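Anthranilate-CoA ligase (Stigmatella aurantiaca, PDB 4WV3) is a ligase of the ANL superfamily of AMP-binding enzymes, built from a large AMP-binding domain followed by the smaller C-terminal domain characteristic of that family. Local coordinates at residues R207-F213 with V234-V239; K259-N265 with S286-S292; Y270-L274 with L301-W305; F279-L284 with W305-T309. One frame throughout, in Å; residues are numbered along the deposited sequence.

Interaction 1. Residues R207-F213 with V234-V239; sequences RESDRTF and VGASCV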
loop_
_atom_site.group_PDB
_atom_site.type_symbol
_atom_site.label_atom_id
_atom_site.label_comp_id
_atom_site.label_asym_id
_atom_site.label_seq_id
_atom_site.Cartn_x
_atom_site.Cartn_y
_atom_site.Cartn_z
ATOM N N ARG A 207 13.714 -13.731 5.762
ATOM C CA ARG A 207 14.112 -14.913 6.516
ATOM C C ARG A 207 13.696 -14.802 7.981
ATOM O O ARG A 207 13.212 -13.759 8.420
ATOM C CB ARG A 207 15.620 -15.147 6.386
ATOM C CG ARG A 207 16.471 -13.922 6.672
ATOM C CD ARG A 207 17.748 -13.938 5.846
ATOM N NE ARG A 207 18.613 -12.800 6.147
ATOM C CZ ARG A 207 19.661 -12.443 5.411
ATOM N NH1 ARG A 207 19.975 -13.132 4.322
ATOM N NH2 ARG A 207 20.393 -11.395 5.762
ATOM N N GLU A 208 13.886 -15.884 8.728
ATOM C CA GLU A 208 13.435 -15.966 10.115
ATOM C C GLU A 208 14.130 -14.956 11.033
ATOM O O GLU A 208 13.546 -14.491 12.014
ATOM C CB GLU A 208 13.617 -17.396 10.640
ATOM C CG GLU A 208 13.119 -17.630 12.059
ATOM C CD GLU A 208 14.214 -17.467 13.096
ATOM O OE1 GLU A 208 15.402 -17.473 12.712
ATOM O OE2 GLU A 208 13.886 -17.332 14.294
ATOM N N SER A 209 15.370 -14.609 10.704
ATOM C CA SER A 209 16.145 -13.678 11.520
ATOM C C SER A 209 15.756 -12.220 11.275
ATOM O O SER A 209 16.196 -11.326 11.996
ATOM C CB SER A 209 17.641 -13.869 11.268
ATOM O OG SER A 209 17.955 -13.669 9.902
ATOM N N ASP A 210 14.933 -11.986 10.258
ATOM C CA ASP A 210 14.525 -10.630 9.900
ATOM C C ASP A 210 13.484 -10.044 10.848
ATOM O O ASP A 210 12.843 -10.763 11.616
ATOM C CB ASP A 210 13.989 -10.586 8.466
ATOM C CG ASP A 210 15.092 -10.486 7.431
ATOM O OD1 ASP A 210 16.100 -9.796 7.697
ATOM O OD2 ASP A 210 14.948 -11.095 6.351
ATOM N N ARG A 211 13.330 -8.726 10.782
ATOM C CA ARG A 211 12.298 -8.017 11.526
ATOM C C ARG A 211 11.790 -6.856 10.682
ATOM O O ARG A 211 12.541 -5.935 10.364
ATOM C CB ARG A 211 12.843 -7.504 12.857
ATOM C CG ARG A 211 11.872 -6.623 13.626
ATOM C CD ARG A 211 12.406 -6.316 15.013
ATOM N NE ARG A 211 12.638 -7.538 15.776
ATOM C CZ ARG A 211 13.215 -7.575 16.972
ATOM N NH1 ARG A 211 13.626 -6.454 17.549
ATOM N NH2 ARG A 211 13.383 -8.735 17.591
ATOM N N THR A 212 10.514 -6.907 10.314
ATOM C CA THR A 212 9.947 -5.919 9.404
ATOM C C THR A 212 9.344 -4.718 10.123
ATOM O O THR A 212 8.904 -4.815 11.269
ATOM C CB THR A 212 8.861 -6.540 8.502
ATOM O OG1 THR A 212 7.825 -7.102 9.318
ATOM C CG2 THR A 212 9.455 -7.623 7.615
ATOM N N PHE A 213 9.335 -3.584 9.433
ATOM C CA PHE A 213 8.654 -2.387 9.908
ATOM C C PHE A 213 8.193 -1.553 8.722
ATOM O O PHE A 213 9.007 -1.042 7.954
ATOM C CB PHE A 213 9.560 -1.563 10.825
ATOM C CG PHE A 213 9.017 -0.197 11.143
ATOM C CD1 PHE A 213 7.727 -0.042 11.624
ATOM C CD2 PHE A 213 9.801 0.932 10.968
ATOM C CE1 PHE A 213 7.223 1.214 11.915
ATOM C CE2 PHE A 213 9.306 2.191 11.260
ATOM C CZ PHE A 213 8.015 2.332 11.735
ATOM N N VAL A 234 7.653 -16.748 7.296
ATOM C CA VAL A 234 8.978 -17.338 7.457
ATOM C C VAL A 234 9.447 -17.335 8.911
ATOM O O VAL A 234 10.547 -17.795 9.216
ATOM C CB VAL A 234 10.033 -16.621 6.588
ATOM C CG1 VAL A 234 9.658 -16.713 5.120
ATOM C CG2 VAL A 234 10.182 -15.172 7.017
ATOM N N GLY A 235 8.611 -16.816 9.804
ATOM C CA GLY A 235 8.926 -16.810 11.222
ATOM C C GLY A 235 9.562 -15.525 11.715
ATOM O O GLY A 235 9.955 -15.426 12.877
ATOM N N ALA A 236 9.665 -14.539 10.830
ATOM C CA ALA A 236 10.232 -13.246 11.193
ATOM C C ALA A 236 9.253 -12.439 12.040
ATOM O O ALA A 236 8.054 -12.719 12.056
ATOM C CB ALA A 236 10.620 -12.471 9.947
ATOM N N SER A 237 9.771 -11.438 12.745
ATOM C CA SER A 237 8.941 -10.577 13.580
ATOM C C SER A 237 8.595 -9.284 12.848
ATOM O O SER A 237 9.187 -8.970 11.815
ATOM C CB SER A 237 9.653 -10.263 14.897
ATOM O OG SER A 237 10.892 -9.618 14.662
ATOM N N CYS A 238 7.634 -8.537 13.385
ATOM C CA CYS A 238 7.208 -7.283 12.768
ATOM C C CYS A 238 7.027 -6.168 13.795
ATOM O O CYS A 238 6.820 -6.428 14.982
ATOM C CB CYS A 238 5.914 -7.483 11.977
ATOM S SG CYS A 238 4.478 -7.939 12.978
ATOM N N VAL A 239 7.105 -4.926 13.325
ATOM C CA VAL A 239 6.952 -3.758 14.186
ATOM C C VAL A 239 5.785 -2.895 13.713
ATOM O O VAL A 239 5.714 -2.523 12.542
ATOM C CB VAL A 239 8.239 -2.908 14.210
ATOM C CG1 VAL A 239 8.062 -1.696 15.112
ATOM C CG2 VAL A 239 9.424 -3.752 14.662
#
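Strands 211-213 and 237-239 are the parallel arms of a beta-alpha-beta unit connected by helix 221-234; the axes of these short strands approach to 4.4 Å at 25°. Residues 207-213 begin with a type I turn from Arg207 to Asp210, closed by Asp210 N to Arg207 O (3.1 Å) and by Arg207 N to Asp210 OD2 (3.0 Å). The turn packs on the exit of the connecting helix: Arg207 O touches Ala236 CB at 3.3 Å, and Glu208 CB lies 3.4 Å from Val234 O. There Gly235, with phi 95°, is the C-prime residue of a Schellman motif; a CB would jam against the preceding carbonyl. The carboxylate of Glu208 pairs with Lys26. Asp210 O accepts a weak bond from Ser237 N (3.3 Å), while its carboxylate forms a salt bridge to Arg288. Regular pairing follows. Arg211 lies in register with Ser237, and its NE donates to Ser237 OG (2.9 Å). Thr212 N donates to Ser237 O (2.9 Å) and Thr212 O accepts Val239 N (2.7 Å), whereas Thr212 OG1 bonds Asn227 of the connecting helix. Phe213 emerges on the same sheet face as Arg211, with the edge of its ring, at CD1, 3.3 Å from Val239 O.

Interaction 2. Residues K259-N265 with S286-S292; sequences KPTIFYN and SLRLCVS
The segments run parallel and become strands 262-265 and 289-292, whose axes approach to 4.6 Å at 18°. Lys259 has left its helix with positive phi (52°). The register pairs Ile262 with Leu289, Phe263 with Cys290, Tyr264 with Val291 and Asn265 with Ser292, at CA-CA distances of 4.6 to 5.2 Å. Backbone hydrogen bonds begin at Thr261 O, which accepts both Arg288 N (2.8 Å) and Leu289 N (3.3 Å); then Phe263 N reaches Leu289 O (3.2 Å), Val291 N Phe263 O (2.7 Å), and Asn265 N Val291 O (3.0 Å). This zigzag of parallel pairing closes the beta-alpha-beta unit carried by helix 267-274, in the middle of the mixed sheet; the side chain of Ser292 ends about 6 Å from the bound 5'-O-[(S)-[(2-aminobenzoyl)oxy](hydroxy)phosphoryl]adenosine. Apolar packing divides by face. On one, Ile262 (m, m) puts CD1 3.8 Å from Leu289 CB, and Tyr264 (chi1 m) brings CD2 to 3.5 Å from Val291 CB. On the other, Phe263 (chi1 t) sets CB 3.9 Å from both Cys290 SG and Leu287 CD2. Among polar side chains, Ser286 OG (chi1 p) stands 2.7 Å from Pro260 O, and Arg288 extends to a salt bridge with Asp210.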
loop_
_atom_site.group_PDB
_atom_site.type_symbol
_atom_site.label_atom_id
_atom_site.label_comp_id
_atom_site.label_asym_id
_atom_site.label_seq_id
_atom_site.Cartn_x
_atom_site.Cartn_y
_atom_site.Cartn_z
ATOM N N LYS A 259 14.645 -1.708 16.310
ATOM C CA LYS A 259 15.701 -2.281 15.474
ATOM C C LYS A 259 15.219 -3.292 14.431
ATOM O O LYS A 259 15.601 -4.461 14.482
ATOM C CB LYS A 259 16.774 -2.928 16.357
ATOM C CG LYS A 259 17.521 -1.950 17.248
ATOM C CD LYS A 259 18.328 -2.677 18.312
ATOM C CE LYS A 259 19.242 -1.722 19.061
ATOM N NZ LYS A 259 18.506 -0.533 19.576
ATOM N N PRO A 260 14.384 -2.849 13.477
ATOM C CA PRO A 260 13.967 -3.766 12.412
ATOM C C PRO A 260 15.059 -3.897 11.357
ATOM O O PRO A 260 15.940 -3.041 11.283
ATOM C CB PRO A 260 12.746 -3.064 11.818
ATOM C CG PRO A 260 13.026 -1.620 12.021
ATOM C CD PRO A 260 13.764 -1.520 13.331
ATOM N N THR A 261 15.004 -4.956 10.556
ATOM C CA THR A 261 16.004 -5.172 9.517
ATOM C C THR A 261 15.464 -4.795 8.141
ATOM O O THR A 261 16.230 -4.561 7.206
ATOM C CB THR A 261 16.487 -6.633 9.494
ATOM O OG1 THR A 261 15.370 -7.507 9.299
ATOM C CG2 THR A 261 17.173 -6.983 10.807
ATOM N N ILE A 262 14.141 -4.740 8.029
ATOM C CA ILE A 262 13.483 -4.384 6.778
ATOM C C ILE A 262 12.547 -3.200 7.001
ATOM O O ILE A 262 11.766 -3.189 7.953
ATOM C CB ILE A 262 12.669 -5.566 6.213
ATOM C CG1 ILE A 262 13.514 -6.844 6.190
ATOM C CG2 ILE A 262 12.145 -5.240 4.822
ATOM C CD1 ILE A 262 14.716 -6.771 5.274
ATOM N N PHE A 263 12.625 -2.206 6.124
ATOM C CA PHE A 263 11.800 -1.010 6.257
ATOM C C PHE A 263 10.999 -0.723 4.989
ATOM O O PHE A 263 11.562 -0.600 3.903
ATOM C CB PHE A 263 12.666 0.198 6.624
ATOM C CG PHE A 263 11.888 1.472 6.799
ATOM C CD1 PHE A 263 10.863 1.552 7.727
ATOM C CD2 PHE A 263 12.192 2.594 6.044
ATOM C CE1 PHE A 263 10.148 2.724 7.892
ATOM C CE2 PHE A 263 11.482 3.770 6.208
ATOM C CZ PHE A 263 10.459 3.834 7.132
ATOM N N TYR A 264 9.682 -0.620 5.138
ATOM C CA TYR A 264 8.802 -0.313 4.015
ATOM C C TYR A 264 8.295 1.122 4.117
ATOM O O TYR A 264 7.966 1.598 5.205
ATOM C CB TYR A 264 7.598 -1.258 3.987
ATOM C CG TYR A 264 7.928 -2.734 3.942
ATOM C CD1 TYR A 264 8.316 -3.415 5.089
ATOM C CD2 TYR A 264 7.815 -3.453 2.760
ATOM C CE1 TYR A 264 8.607 -4.764 5.054
ATOM C CE2 TYR A 264 8.104 -4.803 2.715
ATOM C CZ TYR A 264 8.498 -5.454 3.865
ATOM O OH TYR A 264 8.784 -6.799 3.825
ATOM N N ASN A 265 8.222 1.802 2.977
ATOM C CA ASN A 265 7.703 3.164 2.928
ATOM C C ASN A 265 7.380 3.576 1.496
ATOM O O ASN A 265 7.626 2.825 0.554
ATOM C CB ASN A 265 8.705 4.144 3.549
ATOM C CG ASN A 265 8.043 5.410 4.062
ATOM O OD1 ASN A 265 6.929 5.747 3.663
ATOM N ND2 ASN A 265 8.730 6.120 4.949
ATOM N N SER A 286 20.369 -1.240 12.013
ATOM C CA SER A 286 19.725 -2.550 12.008
ATOM C C SER A 286 19.161 -2.883 10.627
ATOM O O SER A 286 19.010 -4.053 10.271
ATOM C CB SER A 286 18.626 -2.615 13.070
ATOM O OG SER A 286 17.643 -1.621 12.850
ATOM N N LEU A 287 18.861 -1.844 9.853
ATOM C CA LEU A 287 18.341 -2.004 8.501
ATOM C C LEU A 287 19.354 -2.683 7.588
ATOM O O LEU A 287 20.519 -2.287 7.536
ATOM C CB LEU A 287 17.957 -0.639 7.924
ATOM C CG LEU A 287 16.471 -0.288 7.831
ATOM C CD1 LEU A 287 15.713 -0.769 9.055
ATOM C CD2 LEU A 287 16.301 1.215 7.659
ATOM N N ARG A 288 18.910 -3.713 6.874
ATOM C CA ARG A 288 19.747 -4.352 5.867
ATOM C C ARG A 288 19.146 -4.123 4.487
ATOM O O ARG A 288 19.847 -4.159 3.477
ATOM C CB ARG A 288 19.910 -5.852 6.146
ATOM C CG ARG A 288 18.672 -6.694 5.871
ATOM C CD ARG A 288 18.939 -8.166 6.162
ATOM N NE ARG A 288 17.799 -9.019 5.835
ATOM C CZ ARG A 288 17.646 -9.651 4.676
ATOM N NH1 ARG A 288 18.562 -9.529 3.726
ATOM N NH2 ARG A 288 16.578 -10.409 4.465
ATOM N N LEU A 289 17.840 -3.874 4.459
ATOM C CA LEU A 289 17.127 -3.604 3.218
ATOM C C LEU A 289 15.946 -2.671 3.453
ATOM O O LEU A 289 15.337 -2.677 4.523
ATOM C CB LEU A 289 16.627 -4.903 2.585
ATOM C CG LEU A 289 17.607 -5.694 1.717
ATOM C CD1 LEU A 289 16.943 -6.950 1.178
ATOM C CD2 LEU A 289 18.127 -4.827 0.580
ATOM N N CYS A 290 15.632 -1.869 2.443
ATOM C CA CYS A 290 14.450 -1.018 2.479
ATOM C C CYS A 290 13.590 -1.284 1.251
ATOM O O CYS A 290 14.098 -1.674 0.200
ATOM C CB CYS A 290 14.843 0.458 2.544
ATOM S SG CYS A 290 15.582 0.963 4.115
ATOM N N VAL A 291 12.284 -1.082 1.392
ATOM C CA VAL A 291 11.348 -1.325 0.301
ATOM C C VAL A 291 10.494 -0.088 0.042
ATOM O O VAL A 291 10.022 0.557 0.979
ATOM C CB VAL A 291 10.430 -2.528 0.609
ATOM C CG1 VAL A 291 9.487 -2.801 -0.555
ATOM C CG2 VAL A 291 11.257 -3.763 0.925
ATOM N N SER A 292 10.306 0.242 -1.233
ATOM C CA SER A 292 9.474 1.377 -1.623
ATOM C C SER A 292 8.403 0.956 -2.622
ATOM O O SER A 292 8.658 0.139 -3.508
ATOM C CB SER A 292 10.332 2.493 -2.221
ATOM O OG SER A 292 9.532 3.583 -2.639
#

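Interaction 3. Residues Y270-L274 with L301-W305; sequences YAAAL and LWYAW
Two helical segments, 270-274 and 301-305, each with regular phi/psi and one internal i to i+4 bond (Leu274 N to Tyr270 O, 3.1 Å; Trp305 N to Leu301 O, 3.0 Å), cross at +43° with axes 10.5 Å apart. That spacing is wide because large side chains fill it; the nearest CA pairs are Ala271-Leu301 at 6.8 Å and Leu274-Trp305 at 7.4 Å. The main bump is the indole of Trp305 (chi1 -170°, chi2 -94°), which projects toward the first helix between Tyr270 and Leu274. Tyr270 (chi1 -75°, chi2 -72°) turns its edge to one indole face, a T-shaped pair with centroids 4.9 Å apart, planes at 80° and CD1 3.7 Å from Trp305 CE3. Leu274 (m, t) approaches from the other side of the indole plane, CD2 3.7 Å from Trp305 CE3, and Ala273 CB abuts the ring edge at Trp305 CZ3 (4.0 Å). The reciprocal bump is Leu274 CD1, seated in the hollow between Leu301 CD2 (3.8 Å) and Ala304 CB (3.7 Å). Leu301 CD1 in turn lies on Ala271 CB at 3.9 Å. These neighbouring connecting helices cover one side of the mixed sheet, over its parallel strands: Tyr270 and Trp305 both rest on Cys290 and Ile313. No hydrogen bond links the segments, and Tyr270 OH bonds Val291 O of the sheet, so between these segments the contact is apolar, made of aromatic and aliphatic packing.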
loop_
_atom_site.group_PDB
_atom_site.type_symbol
_atom_site.label_atom_id
_atom_site.label_comp_id
_atom_site.label_asym_id
_atom_site.label_seq_id
_atom_site.Cartn_x
_atom_site.Cartn_y
_atom_site.Cartn_z
ATOM N N TYR A 270 10.076 8.610 2.208
ATOM C CA TYR A 270 11.532 8.649 2.136
ATOM C C TYR A 270 12.029 10.080 1.952
ATOM O O TYR A 270 13.060 10.465 2.503
ATOM C CB TYR A 270 12.045 7.766 0.997
ATOM C CG TYR A 270 11.983 6.281 1.282
ATOM C CD1 TYR A 270 12.855 5.691 2.190
ATOM C CD2 TYR A 270 11.065 5.467 0.633
ATOM C CE1 TYR A 270 12.807 4.334 2.451
ATOM C CE2 TYR A 270 11.009 4.108 0.887
ATOM C CZ TYR A 270 11.883 3.546 1.796
ATOM O OH TYR A 270 11.829 2.195 2.051
ATOM N N ALA A 271 11.287 10.862 1.175
ATOM C CA ALA A 271 11.642 12.254 0.922
ATOM C C ALA A 271 11.456 13.108 2.173
ATOM O O ALA A 271 12.268 13.987 2.461
ATOM C CB ALA A 271 10.822 12.812 -0.230
ATOM N N ALA A 272 10.381 12.840 2.909
ATOM C CA ALA A 272 10.098 13.561 4.145
ATOM C C ALA A 272 11.160 13.284 5.204
ATOM O O ALA A 272 11.525 14.171 5.977
ATOM C CB ALA A 272 8.717 13.194 4.667
ATOM N N ALA A 273 11.653 12.050 5.236
ATOM C CA ALA A 273 12.674 11.657 6.199
ATOM C C ALA A 273 14.008 12.330 5.890
ATOM O O ALA A 273 14.687 12.825 6.790
ATOM C CB ALA A 273 12.831 10.144 6.220
ATOM N N LEU A 274 14.375 12.348 4.612
ATOM C CA LEU A 274 15.626 12.963 4.181
ATOM C C LEU A 274 15.568 14.486 4.266
ATOM O O LEU A 274 16.604 15.154 4.274
ATOM C CB LEU A 274 15.979 12.526 2.758
ATOM C CG LEU A 274 16.327 11.046 2.582
ATOM C CD1 LEU A 274 16.484 10.703 1.110
ATOM C CD2 LEU A 274 17.589 10.694 3.355
ATOM N N LEU A 301 16.068 9.967 -5.176
ATOM C CA LEU A 301 15.756 9.550 -3.814
ATOM C C LEU A 301 16.474 8.258 -3.444
ATOM O O LEU A 301 16.866 8.067 -2.291
ATOM C CB LEU A 301 14.246 9.386 -3.625
ATOM C CG LEU A 301 13.497 10.636 -3.162
ATOM C CD1 LEU A 301 12.024 10.326 -2.943
ATOM C CD2 LEU A 301 14.124 11.191 -1.892
ATOM N N TRP A 302 16.644 7.373 -4.422
ATOM C CA TRP A 302 17.337 6.112 -4.187
ATOM C C TRP A 302 18.793 6.367 -3.823
ATOM O O TRP A 302 19.333 5.733 -2.918
ATOM C CB TRP A 302 17.253 5.197 -5.411
ATOM C CG TRP A 302 17.768 3.810 -5.147
ATOM C CD1 TRP A 302 17.034 2.717 -4.787
ATOM C CD2 TRP A 302 19.132 3.372 -5.213
ATOM N NE1 TRP A 302 17.854 1.627 -4.628
ATOM C CE2 TRP A 302 19.147 2.002 -4.882
ATOM C CE3 TRP A 302 20.342 4.004 -5.518
ATOM C CZ2 TRP A 302 20.323 1.254 -4.849
ATOM C CZ3 TRP A 302 21.509 3.260 -5.485
ATOM C CH2 TRP A 302 21.491 1.899 -5.153
ATOM N N TYR A 303 19.424 7.299 -4.530
ATOM C CA TYR A 303 20.817 7.639 -4.263
ATOM C C TYR A 303 20.968 8.415 -2.958
ATOM O O TYR A 303 21.900 8.176 -2.192
ATOM C CB TYR A 303 21.423 8.430 -5.425
ATOM C CG TYR A 303 21.672 7.604 -6.667
ATOM C CD1 TYR A 303 22.572 6.548 -6.652
ATOM C CD2 TYR A 303 21.015 7.888 -7.856
ATOM C CE1 TYR A 303 22.803 5.789 -7.785
ATOM C CE2 TYR A 303 21.239 7.136 -8.994
ATOM C CZ TYR A 303 22.134 6.088 -8.952
ATOM O OH TYR A 303 22.359 5.339 -10.085
ATOM N N ALA A 304 20.046 9.340 -2.707
ATOM C CA ALA A 304 20.090 10.158 -1.499
ATOM C C ALA A 304 19.966 9.302 -0.243
ATOM O O ALA A 304 20.572 9.601 0.784
ATOM C CB ALA A 304 18.999 11.219 -1.533
ATOM N N TRP A 305 19.181 8.234 -0.335
ATOM C CA TRP A 305 19.015 7.313 0.780
ATOM C C TRP A 305 20.220 6.383 0.875
ATOM O O TRP A 305 20.669 6.039 1.968
ATOM C CB TRP A 305 17.730 6.501 0.610
ATOM C CG TRP A 305 17.356 5.699 1.818
ATOM C CD1 TRP A 305 17.673 4.397 2.069
ATOM C CD2 TRP A 305 16.592 6.149 2.944
ATOM N NE1 TRP A 305 17.153 4.006 3.279
ATOM C CE2 TRP A 305 16.485 5.064 3.837
ATOM C CE3 TRP A 305 15.988 7.364 3.284
ATOM C CZ2 TRP A 305 15.801 5.158 5.047
ATOM C CZ3 TRP A 305 15.308 7.455 4.484
ATOM C CH2 TRP A 305 15.221 6.360 5.352
#

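Interaction 4. Residues F279-L284 with W305-T309; sequences FSQHDL and WKEAT
Phe279 to Gln281 have helical phi/psi without regular bonds, His282 and Asp283 are extended (psi 139° and 111°), and Leu284 turns at -115/26. Opposite is the C-terminal part of helix 299-309, with Thr309 N bonded to Trp305 O at 2.9 Å. The nearest CA pair, Leu284-Thr309, is 7.3 Å apart, so side chains make the contact. Phe279 adopts chi1 169° (t) and chi2 80°, turning its edge to the face of the six-membered ring of Trp305 (chi1 t, chi2 -94°) in an offset edge-to-face pair, centroids 5.1 Å apart and planes at 62°, CE1 3.4 Å from Trp305 CZ3. The same ring sets CE2 3.8 Å from Ala308 CB and CZ 3.9 Å from Thr309 OG1. Leu284 (m, p) places CD2 4.0 Å from Trp305 CZ2, on the indole side that Phe279 covers, and CB 4.2 Å from Thr309 CG2. Thr309 at chi1 -41° (m) folds its hydroxyl back to donate to Trp305 O (3.1 Å). The loop between helix 267-274 and strand 289-292 packs beside the next helix over the sheet. Without a hydrogen bond or salt bridge across, cohesion rests on dispersion and ring packing, and the Thr309 hydroxyl is satisfied within its own helix.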
loop_
_atom_site.group_PDB
_atom_site.type_symbol
_atom_site.label_atom_id
_atom_site.label_comp_id
_atom_site.label_asym_id
_atom_site.label_seq_id
_atom_site.Cartn_x
_atom_site.Cartn_y
_atom_site.Cartn_z
ATOM N N PHE A 279 18.479 14.017 10.104
ATOM C CA PHE A 279 18.143 12.671 9.653
ATOM C C PHE A 279 19.130 11.629 10.168
ATOM O O PHE A 279 18.735 10.556 10.624
ATOM C CB PHE A 279 18.083 12.620 8.124
ATOM C CG PHE A 279 18.003 11.226 7.569
ATOM C CD1 PHE A 279 16.799 10.545 7.548
ATOM C CD2 PHE A 279 19.132 10.598 7.069
ATOM C CE1 PHE A 279 16.722 9.262 7.040
ATOM C CE2 PHE A 279 19.061 9.316 6.561
ATOM C CZ PHE A 279 17.855 8.648 6.547
ATOM N N SER A 280 20.417 11.954 10.094
ATOM C CA SER A 280 21.471 11.009 10.444
ATOM C C SER A 280 21.613 10.807 11.951
ATOM O O SER A 280 22.356 9.933 12.399
ATOM C CB SER A 280 22.806 11.457 9.845
ATOM O OG SER A 280 23.146 12.760 10.282
ATOM N N GLN A 281 20.896 11.610 12.731
ATOM C CA GLN A 281 20.980 11.524 14.186
ATOM C C GLN A 281 20.278 10.284 14.737
ATOM O O GLN A 281 20.426 9.951 15.912
ATOM C CB GLN A 281 20.421 12.792 14.835
ATOM C CG GLN A 281 21.191 14.055 14.481
ATOM C CD GLN A 281 22.633 14.018 14.952
ATOM O OE1 GLN A 281 22.961 13.360 15.940
ATOM N NE2 GLN A 281 23.504 14.725 14.242
ATOM N N HIS A 282 19.519 9.605 13.884
ATOM C CA HIS A 282 18.843 8.375 14.280
ATOM C C HIS A 282 19.652 7.161 13.839
ATOM O O HIS A 282 20.197 7.135 12.735
ATOM C CB HIS A 282 17.440 8.315 13.675
ATOM C CG HIS A 282 16.621 9.543 13.920
ATOM N ND1 HIS A 282 15.809 9.687 15.025
ATOM C CD2 HIS A 282 16.484 10.682 13.201
ATOM C CE1 HIS A 282 15.209 10.863 14.976
ATOM N NE2 HIS A 282 15.601 11.486 13.880
ATOM N N ASP A 283 19.729 6.157 14.705
ATOM C CA ASP A 283 20.466 4.939 14.393
ATOM C C ASP A 283 19.638 4.006 13.515
ATOM O O ASP A 283 18.643 3.435 13.962
ATOM C CB ASP A 283 20.894 4.224 15.677
ATOM C CG ASP A 283 21.691 2.965 15.403
ATOM O OD1 ASP A 283 22.347 2.893 14.342
ATOM O OD2 ASP A 283 21.665 2.048 16.251
ATOM N N LEU A 284 20.059 3.859 12.263
ATOM C CA LEU A 284 19.355 3.018 11.299
ATOM C C LEU A 284 20.211 1.826 10.882
ATOM O O LEU A 284 20.044 1.281 9.792
ATOM C CB LEU A 284 18.975 3.835 10.060
ATOM C CG LEU A 284 17.662 4.625 10.054
ATOM C CD1 LEU A 284 17.607 5.654 11.172
ATOM C CD2 LEU A 284 17.470 5.298 8.705
ATOM N N TRP A 305 19.181 8.234 -0.335
ATOM C CA TRP A 305 19.015 7.313 0.780
ATOM C C TRP A 305 20.220 6.383 0.875
ATOM O O TRP A 305 20.669 6.039 1.968
ATOM C CB TRP A 305 17.730 6.501 0.610
ATOM C CG TRP A 305 17.356 5.699 1.818
ATOM C CD1 TRP A 305 17.673 4.397 2.069
ATOM C CD2 TRP A 305 16.592 6.149 2.944
ATOM N NE1 TRP A 305 17.153 4.006 3.279
ATOM C CE2 TRP A 305 16.485 5.064 3.837
ATOM C CE3 TRP A 305 15.988 7.364 3.284
ATOM C CZ2 TRP A 305 15.801 5.158 5.047
ATOM C CZ3 TRP A 305 15.308 7.455 4.484
ATOM C CH2 TRP A 305 15.221 6.360 5.352
ATOM N N LYS A 306 20.744 5.987 -0.281
ATOM C CA LYS A 306 21.892 5.090 -0.347
ATOM C C LYS A 306 23.158 5.762 0.176
ATOM O O LYS A 306 24.016 5.112 0.769
ATOM C CB LYS A 306 22.111 4.613 -1.784
ATOM C CG LYS A 306 23.298 3.682 -1.968
ATOM C CD LYS A 306 23.123 2.402 -1.169
ATOM C CE LYS A 306 24.282 1.448 -1.394
ATOM N NZ LYS A 306 24.111 0.183 -0.627
ATOM N N GLU A 307 23.234 7.049 -0.041
ATOM C CA GLU A 307 24.356 7.843 0.306
ATOM C C GLU A 307 24.322 8.275 1.769
ATOM O O GLU A 307 25.319 8.569 2.327
ATOM C CB GLU A 307 24.514 8.991 -0.712
ATOM C CG GLU A 307 25.475 8.643 -1.840
ATOM C CD GLU A 307 25.097 9.098 -3.259
ATOM O OE1 GLU A 307 24.816 10.249 -3.502
ATOM O OE2 GLU A 307 25.154 8.286 -4.160
ATOM N N ALA A 308 23.159 8.242 2.380
ATOM C CA ALA A 308 22.953 8.669 3.760
ATOM C C ALA A 308 22.849 7.484 4.711
ATOM O O ALA A 308 23.086 7.619 5.912
ATOM C CB ALA A 308 21.713 9.542 3.867
ATOM N N THR A 309 22.495 6.322 4.173
ATOM C CA THR A 309 22.264 5.149 5.004
ATOM C C THR A 309 23.181 3.993 4.614
ATOM O O THR A 309 23.599 3.207 5.465
ATOM C CB THR A 309 20.794 4.689 4.914
ATOM O OG1 THR A 309 19.931 5.833 4.924
ATOM C CG2 THR A 309 20.443 3.785 6.084
#

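Interactions 1 and 2 are buried strand pairings in one sheet, where strands 211-214 and 262-265 are neighbours, and backbone hydrogen bonds dominate both; Asp210 OD2 and Arg288 NH2, 2.6 Å apart, add a salt bridge between them. Interactions 3 and 4 belong to the layer over the sheet and have no hydrogen bonds across their segments. They share Trp305, whose indole receives Tyr270 on one face and Phe279 on the other. Interaction 3 is buried and tied to interaction 2 by Tyr270 OH and Val291 O (2.7 Å); interaction 4, only partly buried, touches interaction 2 through Trp305 NE1 and Cys290 SG (3.5 Å). Polar pairing thus yields to aromatic packing outside the sheet.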